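Local coordinates for dehydroquinate synthase (PDB 1UJN), which probably catalyses the conversion of the seven-carbon sugar phosphate DAHP into 3-dehydroquinate with release of phosphate, using NAD and a divalent metal, zinc or cobalt, in chorismate biosynthesis, at residues Glu40-Glu45 with Leu89-Gly94; Leu121-Ala126 with Val152-Arg157; Ala158-Pro163 with Thr193-Arg198; His247-Ala252 with Ser282-Pro287. One frame throughout, in Å; residues are numbered along the deposited sequence.

Contact 1 (Glu40-Glu45 with Leu89-Gly94)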
loop_
_atom_site.group_PDB
_atom_site.type_symbol
_atom_site.label_atom_id
_atom_site.label_comp_id
_atom_site.label_asym_id
_atom_site.label_seq_id
_atom_site.Cartn_x
_atom_site.Cartn_y
_atom_site.Cartn_z
ATOM N N GLU A 40 -2.668 -27.398 5.650
ATOM C CA GLU A 40 -3.974 -27.187 6.253
ATOM C C GLU A 40 -4.038 -27.726 7.679
ATOM O O GLU A 40 -4.660 -27.113 8.547
ATOM C CB GLU A 40 -5.081 -27.838 5.419
ATOM C CG GLU A 40 -6.465 -27.610 6.026
ATOM C CD GLU A 40 -7.602 -28.008 5.110
ATOM O OE1 GLU A 40 -8.768 -27.748 5.479
ATOM O OE2 GLU A 40 -7.334 -28.575 4.027
ATOM N N GLY A 41 -3.400 -28.872 7.915
ATOM C CA GLY A 41 -3.405 -29.456 9.247
ATOM C C GLY A 41 -2.947 -28.462 10.297
ATOM O O GLY A 41 -3.623 -28.235 11.303
ATOM N N PHE A 42 -1.790 -27.853 10.057
ATOM C CA PHE A 42 -1.241 -26.878 10.984
ATOM C C PHE A 42 -2.110 -25.623 10.990
ATOM O O PHE A 42 -2.312 -25.003 12.033
ATOM C CB PHE A 42 0.201 -26.527 10.585
ATOM C CG PHE A 42 0.838 -25.489 11.464
ATOM C CD1 PHE A 42 0.867 -25.651 12.845
ATOM C CD2 PHE A 42 1.414 -24.349 10.911
ATOM C CE1 PHE A 42 1.458 -24.690 13.668
ATOM C CE2 PHE A 42 2.009 -23.383 11.723
ATOM C CZ PHE A 42 2.030 -23.553 13.104
ATOM N N ALA A 43 -2.621 -25.257 9.820
ATOM C CA ALA A 43 -3.471 -24.075 9.696
ATOM C C ALA A 43 -4.694 -24.217 10.600
ATOM O O ALA A 43 -5.081 -23.274 11.291
ATOM C CB ALA A 43 -3.907 -23.891 8.251
ATOM N N GLN A 44 -5.293 -25.403 10.602
ATOM C CA GLN A 44 -6.461 -25.646 11.439
ATOM C C GLN A 44 -6.072 -25.613 12.913
ATOM O O GLN A 44 -6.869 -25.226 13.760
ATOM C CB GLN A 44 -7.097 -26.996 11.095
ATOM C CG GLN A 44 -7.594 -27.104 9.666
ATOM C CD GLN A 44 -8.840 -26.275 9.386
ATOM O OE1 GLN A 44 -9.436 -25.715 10.307
ATOM N NE2 GLN A 44 -9.230 -26.181 8.117
ATOM N N GLU A 45 -4.846 -26.021 13.225
ATOM C CA GLU A 45 -4.386 -26.006 14.607
ATOM C C GLU A 45 -4.208 -24.558 15.070
ATOM O O GLU A 45 -4.570 -24.198 16.197
ATOM C CB GLU A 45 -3.060 -26.762 14.742
ATOM C CG GLU A 45 -2.517 -26.758 16.153
ATOM C CD GLU A 45 -1.220 -27.523 16.293
ATOM O OE1 GLU A 45 -0.649 -27.515 17.403
ATOM O OE2 GLU A 45 -0.769 -28.128 15.299
ATOM N N LEU A 89 -4.222 -13.777 9.656
ATOM C CA LEU A 89 -3.175 -14.734 9.993
ATOM C C LEU A 89 -2.778 -15.426 8.692
ATOM O O LEU A 89 -3.636 -15.832 7.906
ATOM C CB LEU A 89 -3.679 -15.756 11.023
ATOM C CG LEU A 89 -3.911 -15.211 12.438
ATOM C CD1 LEU A 89 -5.155 -14.331 12.479
ATOM C CD2 LEU A 89 -4.075 -16.386 13.399
ATOM N N VAL A 90 -1.478 -15.541 8.447
ATOM C CA VAL A 90 -1.020 -16.156 7.209
ATOM C C VAL A 90 -0.116 -17.343 7.483
ATOM O O VAL A 90 0.959 -17.201 8.075
ATOM C CB VAL A 90 -0.277 -15.124 6.326
ATOM C CG1 VAL A 90 -0.014 -15.713 4.953
ATOM C CG2 VAL A 90 -1.115 -13.848 6.203
ATOM N N VAL A 91 -0.556 -18.514 7.036
ATOM C CA VAL A 91 0.180 -19.752 7.263
ATOM C C VAL A 91 0.636 -20.359 5.940
ATOM O O VAL A 91 -0.184 -20.795 5.132
ATOM C CB VAL A 91 -0.703 -20.775 8.010
ATOM C CG1 VAL A 91 0.126 -22.000 8.396
ATOM C CG2 VAL A 91 -1.333 -20.121 9.249
ATOM N N GLY A 92 1.949 -20.381 5.725
ATOM C CA GLY A 92 2.481 -20.934 4.493
ATOM C C GLY A 92 3.901 -20.469 4.246
ATOM O O GLY A 92 4.565 -19.957 5.151
ATOM N N GLY A 93 4.362 -20.641 3.012
ATOM C CA GLY A 93 5.712 -20.238 2.658
ATOM C C GLY A 93 5.769 -18.813 2.145
ATOM O O GLY A 93 4.809 -18.056 2.304
ATOM N N GLY A 94 6.891 -18.464 1.515
ATOM C CA GLY A 94 7.095 -17.123 0.994
ATOM C C GLY A 94 6.013 -16.542 0.102
ATOM O O GLY A 94 5.696 -15.356 0.204
#
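Phe42 and Val91 meet at an angle: Val91 CG1 comes obliquely to the CD2-CE2 side of the Phe42 ring. This methyl, Val91 CG1, is nearest to Phe42 CD2 at 3.7 Å, with Phe42 CE2 at 4.1 Å. Phe42 is directed there by a first torsion that sets CG anti to the backbone N (chi1 178°), which carries the ring off the helix toward the strand. Val91 CG1 also touches the next residue, with Ala43 CB 4.5 Å away, so one methyl settles against two successive helix residues. The CA atoms of Ala43 and Val91 lie 6.2 Å apart, an approach consistent with the small alanine side chain.

This is helix 40-50 packing on strand 87-92 of the mixed sheet in the Rossmann-like N-terminal domain, a sheet whose strands run parallel in this region. Strand 31-36, which leads into the helix, lies beside strand 87-92. The strand ends at Gly92, Gly93 takes the N-cap position and Gly94 opens helix 94-106, a run of glycines consistent with the glycine-rich nucleotide-binding turn of dehydroquinate synthases. Val91 also borders Thr118, a predicted NAD-binding residue.

Around the ring, Glu45 OE2 sits in plane at the Phe42 edge. On the helix surface, Gln44 NE2 donates to Glu40 OE1 over 3.1 Å with an N-H...O angle of 147°, the acceptor lying close to the amide plane and using its anti lone pair.

Contact 2 (Leu121-Ala126 with Val152-Arg157)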
loop_
_atom_site.group_PDB
_atom_site.type_symbol
_atom_site.label_atom_id
_atom_site.label_comp_id
_atom_site.label_asym_id
_atom_site.label_seq_id
_atom_site.Cartn_x
_atom_site.Cartn_y
_atom_site.Cartn_z
ATOM N N LEU A 121 12.925 -21.035 3.760
ATOM C CA LEU A 121 13.130 -19.773 3.060
ATOM C C LEU A 121 12.261 -18.679 3.674
ATOM O O LEU A 121 12.701 -17.539 3.814
ATOM C CB LEU A 121 12.801 -19.934 1.566
ATOM C CG LEU A 121 12.979 -18.698 0.672
ATOM C CD1 LEU A 121 14.404 -18.171 0.785
ATOM C CD2 LEU A 121 12.660 -19.068 -0.775
ATOM N N ALA A 122 11.028 -19.018 4.050
ATOM C CA ALA A 122 10.138 -18.027 4.645
ATOM C C ALA A 122 10.637 -17.618 6.029
ATOM O O ALA A 122 10.518 -16.457 6.418
ATOM C CB ALA A 122 8.718 -18.572 4.737
ATOM N N ILE A 123 11.196 -18.570 6.772
ATOM C CA ILE A 123 11.717 -18.275 8.099
ATOM C C ILE A 123 12.965 -17.393 8.017
ATOM O O ILE A 123 13.052 -16.358 8.677
ATOM C CB ILE A 123 12.087 -19.578 8.859
ATOM C CG1 ILE A 123 10.828 -20.412 9.114
ATOM C CG2 ILE A 123 12.783 -19.236 10.183
ATOM C CD1 ILE A 123 11.098 -21.745 9.808
ATOM N N VAL A 124 13.918 -17.804 7.186
ATOM C CA VAL A 124 15.190 -17.101 7.033
ATOM C C VAL A 124 15.131 -15.788 6.266
ATOM O O VAL A 124 15.851 -14.846 6.597
ATOM C CB VAL A 124 16.248 -18.023 6.337
ATOM C CG1 VAL A 124 17.545 -17.258 6.083
ATOM C CG2 VAL A 124 16.527 -19.231 7.212
ATOM N N ASP A 125 14.262 -15.712 5.265
ATOM C CA ASP A 125 14.196 -14.518 4.440
ATOM C C ASP A 125 12.943 -13.648 4.553
ATOM O O ASP A 125 13.044 -12.424 4.602
ATOM C CB ASP A 125 14.417 -14.927 2.980
ATOM C CG ASP A 125 14.708 -13.746 2.082
ATOM O OD1 ASP A 125 15.557 -12.908 2.460
ATOM O OD2 ASP A 125 14.100 -13.661 0.993
ATOM N N ALA A 126 11.769 -14.262 4.598
ATOM C CA ALA A 126 10.533 -13.488 4.662
ATOM C C ALA A 126 10.149 -12.879 6.015
ATOM O O ALA A 126 9.274 -12.014 6.069
ATOM C CB ALA A 126 9.374 -14.332 4.127
ATOM N N VAL A 152 5.926 -12.928 14.052
ATOM C CA VAL A 152 6.259 -14.058 13.175
ATOM C C VAL A 152 6.445 -15.265 14.087
ATOM O O VAL A 152 7.210 -15.204 15.047
ATOM C CB VAL A 152 7.565 -13.827 12.395
ATOM C CG1 VAL A 152 7.896 -15.057 11.544
ATOM C CG2 VAL A 152 7.421 -12.606 11.491
ATOM N N TYR A 153 5.744 -16.350 13.783
ATOM C CA TYR A 153 5.798 -17.556 14.601
ATOM C C TYR A 153 6.111 -18.761 13.733
ATOM O O TYR A 153 5.248 -19.248 13.002
ATOM C CB TYR A 153 4.454 -17.716 15.317
ATOM C CG TYR A 153 4.155 -16.527 16.208
ATOM C CD1 TYR A 153 4.603 -16.495 17.527
ATOM C CD2 TYR A 153 3.528 -15.384 15.698
ATOM C CE1 TYR A 153 4.443 -15.353 18.317
ATOM C CE2 TYR A 153 3.371 -14.236 16.478
ATOM C CZ TYR A 153 3.832 -14.231 17.783
ATOM O OH TYR A 153 3.729 -13.093 18.556
ATOM N N ALA A 154 7.358 -19.223 13.828
ATOM C CA ALA A 154 7.862 -20.353 13.050
ATOM C C ALA A 154 7.841 -21.648 13.843
ATOM O O ALA A 154 8.722 -21.898 14.672
ATOM C CB ALA A 154 9.287 -20.062 12.571
ATOM N N GLU A 155 6.825 -22.458 13.579
ATOM C CA GLU A 155 6.643 -23.742 14.241
ATOM C C GLU A 155 7.480 -24.764 13.492
ATOM O O GLU A 155 7.128 -25.166 12.388
ATOM C CB GLU A 155 5.169 -24.140 14.191
ATOM C CG GLU A 155 4.878 -25.519 14.753
ATOM C CD GLU A 155 5.455 -25.705 16.135
ATOM O OE1 GLU A 155 5.087 -24.932 17.049
ATOM O OE2 GLU A 155 6.285 -26.623 16.306
ATOM N N LEU A 156 8.585 -25.183 14.095
ATOM C CA LEU A 156 9.473 -26.142 13.452
ATOM C C LEU A 156 8.802 -27.483 13.144
ATOM O O LEU A 156 9.185 -28.164 12.199
ATOM C CB LEU A 156 10.728 -26.338 14.313
ATOM C CG LEU A 156 11.496 -25.030 14.550
ATOM C CD1 LEU A 156 12.723 -25.285 15.413
ATOM C CD2 LEU A 156 11.905 -24.424 13.212
ATOM N N ARG A 157 7.794 -27.860 13.923
ATOM C CA ARG A 157 7.129 -29.121 13.651
ATOM C C ARG A 157 6.490 -29.100 12.270
ATOM O O ARG A 157 6.208 -30.129 11.670
ATOM C CB ARG A 157 6.056 -29.334 14.719
ATOM C CG ARG A 157 5.325 -30.666 14.550
ATOM C CD ARG A 157 4.466 -31.009 15.772
ATOM N NE ARG A 157 3.731 -29.829 16.234
ATOM C CZ ARG A 157 2.533 -29.588 15.669
ATOM N NH1 ARG A 157 2.060 -30.402 14.742
ATOM N NH2 ARG A 157 1.823 -28.522 16.054
#
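Ile123 and Ala154 mark the closest backbone approach, CA to CA 6.6 Å, where the helix 121-126 lies over strand 152-155. This is the helix-on-sheet layer of the Rossmann-like N-terminal domain: helix 120-126 follows strand 112-117, and strand 151-155 is that strand's parallel neighbour. Within the helix, Leu121 O takes Asp125 N in the usual helical way (2.8 Å) and Ala126 N weakly, the wider pi-type bond.

One isoleucine carries the contact. Its CG1 branch is anti to the carbonyl carbon (chi1 -65°), and the second torsion extends it fully, so the ethyl arm reaches the sheet although the CB itself does not point there. Ile123 CD1 rests 3.7 Å from Ala154 CB, and CG1 is almost as near to the same methyl, so the arm lies alongside it. Ile123 CD1 also touches Leu156 CD2 at 4.4 Å, just past the strand. Pro117 of the neighbouring strand packs on both Ile123 and Ala154.

Glu155 points away from the helix. Its OE1 takes the backbone N-H groups of Gly19 and Val20, while Glu155 OE2 accepts from Arg157 N over 3.1 Å at 158°, met on the anti side of the carboxylate and 17° out of its plane.

Contact 3 (Ala158-Pro163 with Thr193-Arg198)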
loop_
_atom_site.group_PDB
_atom_site.type_symbol
_atom_site.label_atom_id
_atom_site.label_comp_id
_atom_site.label_asym_id
_atom_site.label_seq_id
_atom_site.Cartn_x
_atom_site.Cartn_y
_atom_site.Cartn_z
ATOM N N ALA A 158 6.296 -27.902 11.723
ATOM C CA ALA A 158 5.719 -27.762 10.392
ATOM C C ALA A 158 6.713 -28.030 9.259
ATOM O O ALA A 158 6.309 -28.337 8.141
ATOM C CB ALA A 158 5.113 -26.366 10.235
ATOM N N LEU A 159 8.007 -27.917 9.545
ATOM C CA LEU A 159 9.040 -28.138 8.530
ATOM C C LEU A 159 9.291 -29.605 8.192
ATOM O O LEU A 159 9.953 -29.916 7.202
ATOM C CB LEU A 159 10.366 -27.525 8.982
ATOM C CG LEU A 159 10.444 -26.018 9.202
ATOM C CD1 LEU A 159 11.813 -25.661 9.761
ATOM C CD2 LEU A 159 10.184 -25.300 7.893
ATOM N N LYS A 160 8.768 -30.505 9.014
ATOM C CA LYS A 160 8.981 -31.930 8.802
ATOM C C LYS A 160 8.324 -32.507 7.549
ATOM O O LYS A 160 8.805 -33.491 6.992
ATOM C CB LYS A 160 8.538 -32.687 10.054
ATOM C CG LYS A 160 9.355 -32.283 11.282
ATOM C CD LYS A 160 8.924 -32.996 12.551
ATOM C CE LYS A 160 9.463 -32.269 13.776
ATOM N NZ LYS A 160 8.720 -32.612 15.023
ATOM N N THR A 161 7.240 -31.891 7.090
ATOM C CA THR A 161 6.559 -32.373 5.892
ATOM C C THR A 161 7.084 -31.679 4.639
ATOM O O THR A 161 6.632 -31.945 3.526
ATOM C CB THR A 161 5.046 -32.125 5.976
ATOM O OG1 THR A 161 4.436 -32.502 4.735
ATOM C CG2 THR A 161 4.762 -30.652 6.257
ATOM N N LEU A 162 8.052 -30.794 4.834
ATOM C CA LEU A 162 8.635 -30.033 3.739
ATOM C C LEU A 162 9.562 -30.873 2.862
ATOM O O LEU A 162 10.420 -31.591 3.371
ATOM C CB LEU A 162 9.407 -28.843 4.323
ATOM C CG LEU A 162 9.890 -27.737 3.385
ATOM C CD1 LEU A 162 8.692 -27.068 2.713
ATOM C CD2 LEU A 162 10.693 -26.720 4.182
ATOM N N PRO A 163 9.390 -30.805 1.529
ATOM C CA PRO A 163 10.250 -31.575 0.625
ATOM C C PRO A 163 11.702 -31.204 0.924
ATOM O O PRO A 163 12.005 -30.037 1.152
ATOM C CB PRO A 163 9.803 -31.105 -0.752
ATOM C CG PRO A 163 8.335 -30.863 -0.543
ATOM C CD PRO A 163 8.316 -30.129 0.779
ATOM N N THR A 193 18.874 -31.231 8.797
ATOM C CA THR A 193 17.687 -31.878 8.254
ATOM C C THR A 193 16.526 -31.382 9.108
ATOM O O THR A 193 16.738 -30.821 10.184
ATOM C CB THR A 193 17.744 -33.425 8.361
ATOM O OG1 THR A 193 17.459 -33.825 9.707
ATOM C CG2 THR A 193 19.117 -33.944 7.952
ATOM N N PRO A 194 15.283 -31.575 8.640
ATOM C CA PRO A 194 14.123 -31.125 9.411
ATOM C C PRO A 194 14.130 -31.648 10.845
ATOM O O PRO A 194 13.511 -31.058 11.728
ATOM C CB PRO A 194 12.948 -31.661 8.603
ATOM C CG PRO A 194 13.462 -31.575 7.195
ATOM C CD PRO A 194 14.866 -32.117 7.334
ATOM N N GLN A 195 14.834 -32.756 11.070
ATOM C CA GLN A 195 14.909 -33.357 12.400
ATOM C C GLN A 195 16.125 -32.936 13.229
ATOM O O GLN A 195 16.132 -33.114 14.448
ATOM C CB GLN A 195 14.877 -34.888 12.295
ATOM C CG GLN A 195 13.528 -35.458 11.869
ATOM C CD GLN A 195 13.233 -35.244 10.396
ATOM O OE1 GLN A 195 14.141 -34.983 9.600
ATOM N NE2 GLN A 195 11.961 -35.340 10.026
ATOM N N SER A 196 17.145 -32.381 12.577
ATOM C CA SER A 196 18.355 -31.952 13.281
ATOM C C SER A 196 18.024 -31.197 14.561
ATOM O O SER A 196 17.391 -30.145 14.526
ATOM C CB SER A 196 19.217 -31.066 12.378
ATOM O OG SER A 196 19.762 -31.799 11.295
ATOM N N PRO A 197 18.454 -31.726 15.718
ATOM C CA PRO A 197 18.170 -31.051 16.987
ATOM C C PRO A 197 18.801 -29.663 17.097
ATOM O O PRO A 197 18.360 -28.840 17.895
ATOM C CB PRO A 197 18.711 -32.031 18.029
ATOM C CG PRO A 197 19.829 -32.710 17.303
ATOM C CD PRO A 197 19.228 -32.959 15.939
ATOM N N ARG A 198 19.825 -29.402 16.289
ATOM C CA ARG A 198 20.493 -28.106 16.324
ATOM C C ARG A 198 19.887 -27.125 15.314
ATOM O O ARG A 198 20.343 -25.988 15.189
ATOM C CB ARG A 198 21.991 -28.275 16.050
ATOM C CG ARG A 198 22.366 -28.460 14.586
ATOM C CD ARG A 198 23.856 -28.747 14.452
ATOM N NE ARG A 198 24.338 -28.651 13.077
ATOM C CZ ARG A 198 24.618 -27.508 12.458
ATOM N NH1 ARG A 198 24.466 -26.347 13.087
ATOM N NH2 ARG A 198 25.060 -27.526 11.210
#
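Pro194 presents its ring to the backbone of Leu159 and Lys160. Pro194 CB, the first atom of the side chain, approaches Leu159 O at 3.7 Å and Lys160 CA at 4.0 Å. One bond further on, Pro194 CG is still beside the same carbonyl, 3.9 Å from Leu159 O. The ring then closes back through CD to its own nitrogen, and Phe167 of helix 164-181 packs on this proline as well. The carbonyl oxygen it leans on is also engaged within its own loop, accepting from Leu162 N.

Next along, Gln195 adds a looser touch at the exposed margin: its chain, bent at the second torsion (chi2 74°), brings the amide back, and Gln195 NE2 ends 4.2 Å from Lys160 CG. Leu159 starts out toward the 193-198 loop and packs on Leu199 and Leu203 of helix 199-216.

Pro194 sits in a type I beta turn closed by Ser196 N to Thr193 O (2.9 Å). Thr193 N gives its hydrogen to Ser196 OG at 2.7 Å, and Thr193 OG1, taking Gln195 N at 3.1 Å, adds an ST turn. This double turn is laid against the loop that joins strand 151-155, the last of the Rossmann-like sheet along the chain, to helix 164-181.

Contact 4 (His247-Ala252 with Ser282-Pro287)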
loop_
_atom_site.group_PDB
_atom_site.type_symbol
_atom_site.label_atom_id
_atom_site.label_comp_id
_atom_site.label_asym_id
_atom_site.label_seq_id
_atom_site.Cartn_x
_atom_site.Cartn_y
_atom_site.Cartn_z
ATOM N N HIS A 247 14.398 -20.396 -6.730
ATOM C CA HIS A 247 15.171 -19.257 -6.246
ATOM C C HIS A 247 16.419 -19.617 -5.447
ATOM O O HIS A 247 17.504 -19.096 -5.717
ATOM C CB HIS A 247 14.290 -18.348 -5.392
ATOM C CG HIS A 247 14.991 -17.117 -4.911
ATOM N ND1 HIS A 247 15.346 -16.086 -5.756
ATOM C CD2 HIS A 247 15.422 -16.760 -3.679
ATOM C CE1 HIS A 247 15.967 -15.147 -5.064
ATOM N NE2 HIS A 247 16.027 -15.532 -3.801
ATOM N N GLY A 248 16.263 -20.495 -4.461
ATOM C CA GLY A 248 17.394 -20.889 -3.634
ATOM C C GLY A 248 18.515 -21.543 -4.418
ATOM O O GLY A 248 19.698 -21.369 -4.104
ATOM N N MET A 249 18.149 -22.305 -5.443
ATOM C CA MET A 249 19.147 -22.974 -6.260
ATOM C C MET A 249 19.901 -21.931 -7.069
ATOM O O MET A 249 21.124 -22.001 -7.206
ATOM C CB MET A 249 18.476 -23.993 -7.182
ATOM C CG MET A 249 17.720 -25.086 -6.436
ATOM S SD MET A 249 18.772 -26.006 -5.287
ATOM C CE MET A 249 17.666 -27.363 -4.798
ATOM N N ALA A 250 19.166 -20.953 -7.590
ATOM C CA ALA A 250 19.763 -19.885 -8.378
ATOM C C ALA A 250 20.749 -19.099 -7.519
ATOM O O ALA A 250 21.823 -18.713 -7.984
ATOM C CB ALA A 250 18.680 -18.961 -8.909
ATOM N N VAL A 251 20.376 -18.858 -6.267
ATOM C CA VAL A 251 21.250 -18.131 -5.357
ATOM C C VAL A 251 22.544 -18.906 -5.141
ATOM O O VAL A 251 23.629 -18.322 -5.153
ATOM C CB VAL A 251 20.573 -17.897 -3.994
ATOM C CG1 VAL A 251 21.588 -17.331 -2.998
ATOM C CG2 VAL A 251 19.406 -16.928 -4.161
ATOM N N ALA A 252 22.433 -20.218 -4.951
ATOM C CA ALA A 252 23.612 -21.051 -4.737
ATOM C C ALA A 252 24.578 -20.903 -5.910
ATOM O O ALA A 252 25.793 -20.767 -5.715
ATOM C CB ALA A 252 23.204 -22.508 -4.571
ATOM N N SER A 282 22.833 -30.238 -4.339
ATOM C CA SER A 282 22.455 -30.994 -5.530
ATOM C C SER A 282 21.456 -30.200 -6.366
ATOM O O SER A 282 20.340 -30.660 -6.627
ATOM C CB SER A 282 21.847 -32.347 -5.149
ATOM O OG SER A 282 22.838 -33.224 -4.643
ATOM N N PRO A 283 21.849 -28.990 -6.798
ATOM C CA PRO A 283 20.978 -28.135 -7.608
ATOM C C PRO A 283 20.700 -28.754 -8.977
ATOM O O PRO A 283 21.499 -29.537 -9.487
ATOM C CB PRO A 283 21.778 -26.840 -7.714
ATOM C CG PRO A 283 23.191 -27.336 -7.746
ATOM C CD PRO A 283 23.182 -28.376 -6.641
ATOM N N PRO A 284 19.558 -28.414 -9.588
ATOM C CA PRO A 284 19.263 -28.985 -10.905
ATOM C C PRO A 284 20.226 -28.451 -11.965
ATOM O O PRO A 284 20.567 -27.263 -11.964
ATOM C CB PRO A 284 17.818 -28.553 -11.152
ATOM C CG PRO A 284 17.726 -27.247 -10.420
ATOM C CD PRO A 284 18.463 -27.539 -9.130
ATOM N N PRO A 285 20.694 -29.329 -12.866
ATOM C CA PRO A 285 21.621 -28.941 -13.933
ATOM C C PRO A 285 21.074 -27.784 -14.762
ATOM O O PRO A 285 19.871 -27.689 -14.992
ATOM C CB PRO A 285 21.766 -30.225 -14.742
ATOM C CG PRO A 285 21.677 -31.280 -13.675
ATOM C CD PRO A 285 20.499 -30.791 -12.853
ATOM N N LEU A 286 21.972 -26.914 -15.211
ATOM C CA LEU A 286 21.596 -25.746 -15.997
ATOM C C LEU A 286 21.698 -25.966 -17.499
ATOM O O LEU A 286 22.432 -26.837 -17.964
ATOM C CB LEU A 286 22.487 -24.559 -15.622
ATOM C CG LEU A 286 22.467 -24.103 -14.163
ATOM C CD1 LEU A 286 23.513 -23.004 -13.956
ATOM C CD2 LEU A 286 21.070 -23.603 -13.812
ATOM N N PRO A 287 20.953 -25.167 -18.283
ATOM C CA PRO A 287 20.966 -25.265 -19.744
ATOM C C PRO A 287 22.199 -24.521 -20.250
ATOM O O PRO A 287 22.715 -23.639 -19.565
ATOM C CB PRO A 287 19.679 -24.564 -20.138
ATOM C CG PRO A 287 19.598 -23.464 -19.123
ATOM C CD PRO A 287 19.954 -24.180 -17.834
#
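An apolar contact between a helix start and a proline-rich loop, this one lies in the helical C-terminal domain of the dehydroquinate synthase fold, where Met249 on helix 247-264 packs on Pro283 and Pro284. The loop leaves helix 271-281 through Ser282, whose positive phi of 56° turns the chain out of the helix. From Pro283 to Pro285 the backbone then takes up polyproline II angles and passes across the methionine.

Met249 CA and Pro283 CA are 5.6 Å apart. The methionine chain bends at its second torsion (chi2 -57°), so different atoms serve different prolines. Met249 CG approaches Pro284 CD at 3.7 Å. Met249 CB is only slightly further from the same ring carbon. Beyond the bend the sulfur turns to the other ring, with Met249 SD 3.8 Å from Pro283 CA and 4.0 Å from Pro283 CB. Leu281, at the end of helix 271-281, also packs on Met249, and Tyr253 OH hydrogen-bonds to Pro284 O.

The same helix begins with His247, a predicted zinc ligand together with Glu173 and His231; the donor atoms of the three face one vacant point, consistent with an unoccupied metal site. His247 ND1 hydrogen-bonds to Glu238 OE1, which would fix the ring's rotation; Val251 CG2 lies over one face of the imidazole, 3.7 Å above the plane and offset toward the rim.

Overall arrangement
Contacts 1 and 2 lie in the N-terminal domain, contact 3 joins it to the C-terminal part, and all three touch one another, while contact 4 stands apart in the helical domain. Contacts 1 and 2, with centres 11 Å apart, share one sheet and are tied by the salt bridge of Glu45 OE2 to Arg157 NH2 (2.7 Å); Ala122 also packs on Gly93 and Gly94. Contact 2 reaches contact 3 through Ile123 CD1 and Leu159 CD1, 4.0 Å apart. The predicted NAD residues Thr118 and Thr119 lie beside this trio. Contact 4 comes to within about 5 Å of contact 2, nearest atoms; Glu173 touches both Leu121 and His247, consistent with a zinc site between the domains.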